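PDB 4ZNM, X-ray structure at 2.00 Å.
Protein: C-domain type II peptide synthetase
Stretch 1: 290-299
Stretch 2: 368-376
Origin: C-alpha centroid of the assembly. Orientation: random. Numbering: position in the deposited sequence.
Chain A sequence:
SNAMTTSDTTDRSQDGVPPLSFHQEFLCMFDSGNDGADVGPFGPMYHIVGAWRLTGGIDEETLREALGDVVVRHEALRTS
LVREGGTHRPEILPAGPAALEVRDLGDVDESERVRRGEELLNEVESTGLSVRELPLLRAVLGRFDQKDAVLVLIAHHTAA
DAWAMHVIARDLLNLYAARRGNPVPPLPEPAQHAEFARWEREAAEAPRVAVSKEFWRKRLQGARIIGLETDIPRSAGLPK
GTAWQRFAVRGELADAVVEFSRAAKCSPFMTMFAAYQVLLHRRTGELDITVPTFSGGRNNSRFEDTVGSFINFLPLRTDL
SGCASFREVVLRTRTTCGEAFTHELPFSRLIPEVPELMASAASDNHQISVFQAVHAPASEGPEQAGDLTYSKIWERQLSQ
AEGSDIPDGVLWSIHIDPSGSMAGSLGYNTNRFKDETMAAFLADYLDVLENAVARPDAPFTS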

# COMPACT_ATOMS: atom_id res chain seq x y z
N THR A 290 4.68 20.19 -0.68
CA THR A 290 4.54 19.13 -1.66
C THR A 290 4.78 17.77 -0.98
O THR A 290 5.87 17.50 -0.48
N VAL A 291 3.76 16.93 -1.03
CA VAL A 291 3.77 15.60 -0.41
C VAL A 291 3.22 14.61 -1.43
O VAL A 291 2.16 14.84 -2.00
N PRO A 292 3.93 13.52 -1.66
CA PRO A 292 3.41 12.54 -2.61
C PRO A 292 2.39 11.62 -1.97
O PRO A 292 2.43 11.37 -0.75
N THR A 293 1.47 11.15 -2.79
CA THR A 293 0.60 10.06 -2.42
C THR A 293 0.91 8.95 -3.40
O THR A 293 1.71 9.16 -4.32
N PHE A 294 0.27 7.79 -3.22
CA PHE A 294 0.23 6.77 -4.27
C PHE A 294 -1.20 6.72 -4.76
O PHE A 294 -2.14 6.51 -3.98
N SER A 295 -1.38 6.91 -6.06
CA SER A 295 -2.71 6.69 -6.61
C SER A 295 -2.92 5.19 -6.78
O SER A 295 -1.96 4.42 -6.73
N GLY A 296 -4.16 4.77 -7.03
CA GLY A 296 -4.43 3.36 -7.25
C GLY A 296 -3.86 2.85 -8.58
O GLY A 296 -3.51 1.68 -8.70
N GLY A 297 -3.80 3.72 -9.60
CA GLY A 297 -3.21 3.36 -10.89
C GLY A 297 -4.10 2.44 -11.74
O GLY A 297 -3.66 1.89 -12.74
N ARG A 298 -5.35 2.29 -11.31
CA ARG A 298 -6.33 1.41 -11.97
C ARG A 298 -7.56 2.13 -12.53
O ARG A 298 -8.70 1.67 -12.40
N ASN A 299 -7.29 3.24 -13.20
CA ASN A 299 -8.33 3.99 -13.91
C ASN A 299 -8.98 3.13 -15.00
O ASN A 299 -10.17 3.22 -15.24
N ILE A 368 12.01 11.51 2.48
CA ILE A 368 10.69 11.92 2.09
C ILE A 368 9.64 11.01 2.72
O ILE A 368 9.90 9.84 3.02
N SER A 369 8.47 11.58 2.93
CA SER A 369 7.32 10.83 3.39
C SER A 369 6.23 10.83 2.33
O SER A 369 6.11 11.73 1.50
N VAL A 370 5.46 9.76 2.37
CA VAL A 370 4.32 9.54 1.50
C VAL A 370 3.07 9.36 2.37
O VAL A 370 3.11 8.69 3.40
N PHE A 371 1.95 9.89 1.92
CA PHE A 371 0.69 9.76 2.64
C PHE A 371 -0.33 9.18 1.69
O PHE A 371 -0.74 9.84 0.74
N GLN A 372 -0.73 7.92 1.91
CA GLN A 372 -1.58 7.22 0.95
C GLN A 372 -2.82 6.63 1.56
O GLN A 372 -2.83 6.19 2.69
N ALA A 373 -3.85 6.56 0.73
CA ALA A 373 -5.02 5.76 1.02
C ALA A 373 -4.84 4.43 0.32
O ALA A 373 -4.47 4.36 -0.83
N VAL A 374 -5.08 3.35 1.04
CA VAL A 374 -5.10 2.03 0.45
C VAL A 374 -6.23 1.95 -0.56
O VAL A 374 -7.37 2.30 -0.26
N HIS A 375 -5.91 1.46 -1.74
CA HIS A 375 -6.89 1.32 -2.81
C HIS A 375 -7.25 -0.15 -2.97
O HIS A 375 -6.43 -0.99 -3.36
N ALA A 376 -8.49 -0.47 -2.65
CA ALA A 376 -8.94 -1.85 -2.70
C ALA A 376 -10.43 -1.86 -2.98
O ALA A 376 -11.14 -0.97 -2.54

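Strands 290-295 and 368-373 run in roughly the same direction, 42° apart, and only one direct backbone hydrogen bond joins them: F371 N donates to P292 O (3.1 Å, nearly linear at 168°). V370 CA also approaches P292 O (3.5 Å) in a CA-H...O contact. One residue on, a side chain takes over. T293, chi1 t, donates from OG1 to F371 O (2.7 Å), which T293 CA also approaches at 3.4 Å. Water 1 then bridges the separating strands, donating to T293 OG1 (2.6 Å) and F294 O (2.9 Å) and accepting from A373 N (2.9 Å), so T293 OG1 both gives and receives. Water 2 lies within reach of F294 O (3.1 Å) and A373 O (3.3 Å). F294 N, in contrast, is buried without a partner.

Apolar packing flanks this polar ladder. P292 CG meets V370 CG2 (3.9 Å), while V291 (t) places CG1 4.4 Å from F371 CB. F294 (m) points toward the second strand, its CD2 3.8 Å from CG1 of V370 (t); Q372 (p) points back, with NE2 3.7 Å from F294 CB. Beyond the strands, H375 (t) lays a ring face over G296 CA, 3.8 Å from H375 CG; a CB on G296 would clash there. R298 (m) brings CB within 4.2 Å of H375 NE2, its NH1 and NH2 bonded elsewhere in the structure.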

# COMPACT_ATOMS: atom_id res chain seq x y z
CB THR A 290 5.54 19.29 -2.84
OG1 THR A 290 5.32 20.54 -3.51
CG2 THR A 290 5.35 18.18 -3.83
CB VAL A 291 2.96 15.55 0.90
CG1 VAL A 291 2.91 14.11 1.48
CG2 VAL A 291 3.57 16.47 1.92
CB PRO A 292 4.66 11.74 -3.02
CG PRO A 292 5.60 11.91 -1.90
CD PRO A 292 5.31 13.21 -1.25
CB THR A 293 -0.91 10.47 -2.48
OG1 THR A 293 -1.71 9.49 -1.80
CG2 THR A 293 -1.39 10.59 -3.92
CB PHE A 294 0.62 5.37 -3.77
CG PHE A 294 2.08 5.13 -3.68
CD1 PHE A 294 2.83 4.89 -4.83
CD2 PHE A 294 2.71 5.04 -2.45
CE1 PHE A 294 4.17 4.62 -4.75
CE2 PHE A 294 4.05 4.79 -2.35
CZ PHE A 294 4.80 4.58 -3.51
CB SER A 295 -2.86 7.42 -7.93
OG SER A 295 -2.11 6.73 -8.91
CB ARG A 298 -6.79 0.35 -10.97
CG ARG A 298 -5.62 -0.57 -10.60
CD ARG A 298 -6.07 -1.59 -9.66
NE ARG A 298 -5.04 -2.52 -9.21
CZ ARG A 298 -4.91 -3.77 -9.64
NH1 ARG A 298 -5.65 -4.25 -10.63
NH2 ARG A 298 -4.00 -4.56 -9.08
CB ASN A 299 -7.72 5.25 -14.53
CG ASN A 299 -6.77 5.96 -13.58
OD1 ASN A 299 -5.74 5.39 -13.16
ND2 ASN A 299 -7.10 7.20 -13.24
CB ILE A 368 10.54 11.96 0.58
CG1 ILE A 368 10.78 10.61 -0.05
CG2 ILE A 368 11.49 12.98 -0.02
CD1 ILE A 368 9.75 10.33 -1.08
CB SER A 369 6.78 11.41 4.70
OG SER A 369 6.03 12.57 4.44
CB VAL A 370 4.53 8.28 0.63
CG1 VAL A 370 3.37 8.06 -0.29
CG2 VAL A 370 5.81 8.37 -0.19
CB PHE A 371 0.27 11.11 3.20
CG PHE A 371 -0.84 11.04 4.24
CD1 PHE A 371 -2.16 10.96 3.87
CD2 PHE A 371 -0.53 11.09 5.59
CE1 PHE A 371 -3.17 10.90 4.84
CE2 PHE A 371 -1.53 11.04 6.57
CZ PHE A 371 -2.86 10.95 6.18
CB GLN A 372 -0.81 6.07 0.26
CG GLN A 372 -0.81 4.72 0.92
CD GLN A 372 -0.27 3.64 -0.01
OE1 GLN A 372 0.75 3.04 0.28
NE2 GLN A 372 -0.97 3.38 -1.11
CB ALA A 373 -6.31 6.47 0.54
CB VAL A 374 -5.27 0.95 1.53
CG1 VAL A 374 -5.38 -0.42 0.90
CG2 VAL A 374 -4.12 0.97 2.47
CB HIS A 375 -6.34 1.90 -4.11
CG HIS A 375 -7.25 1.71 -5.28
ND1 HIS A 375 -8.33 2.53 -5.53
CD2 HIS A 375 -7.25 0.78 -6.26
CE1 HIS A 375 -8.96 2.11 -6.61
NE2 HIS A 375 -8.32 1.05 -7.08
CB ALA A 376 -8.62 -2.56 -1.39
O HOH W 1 -3.72 7.83 -1.92
O HOH W 2 -2.86 3.50 -3.55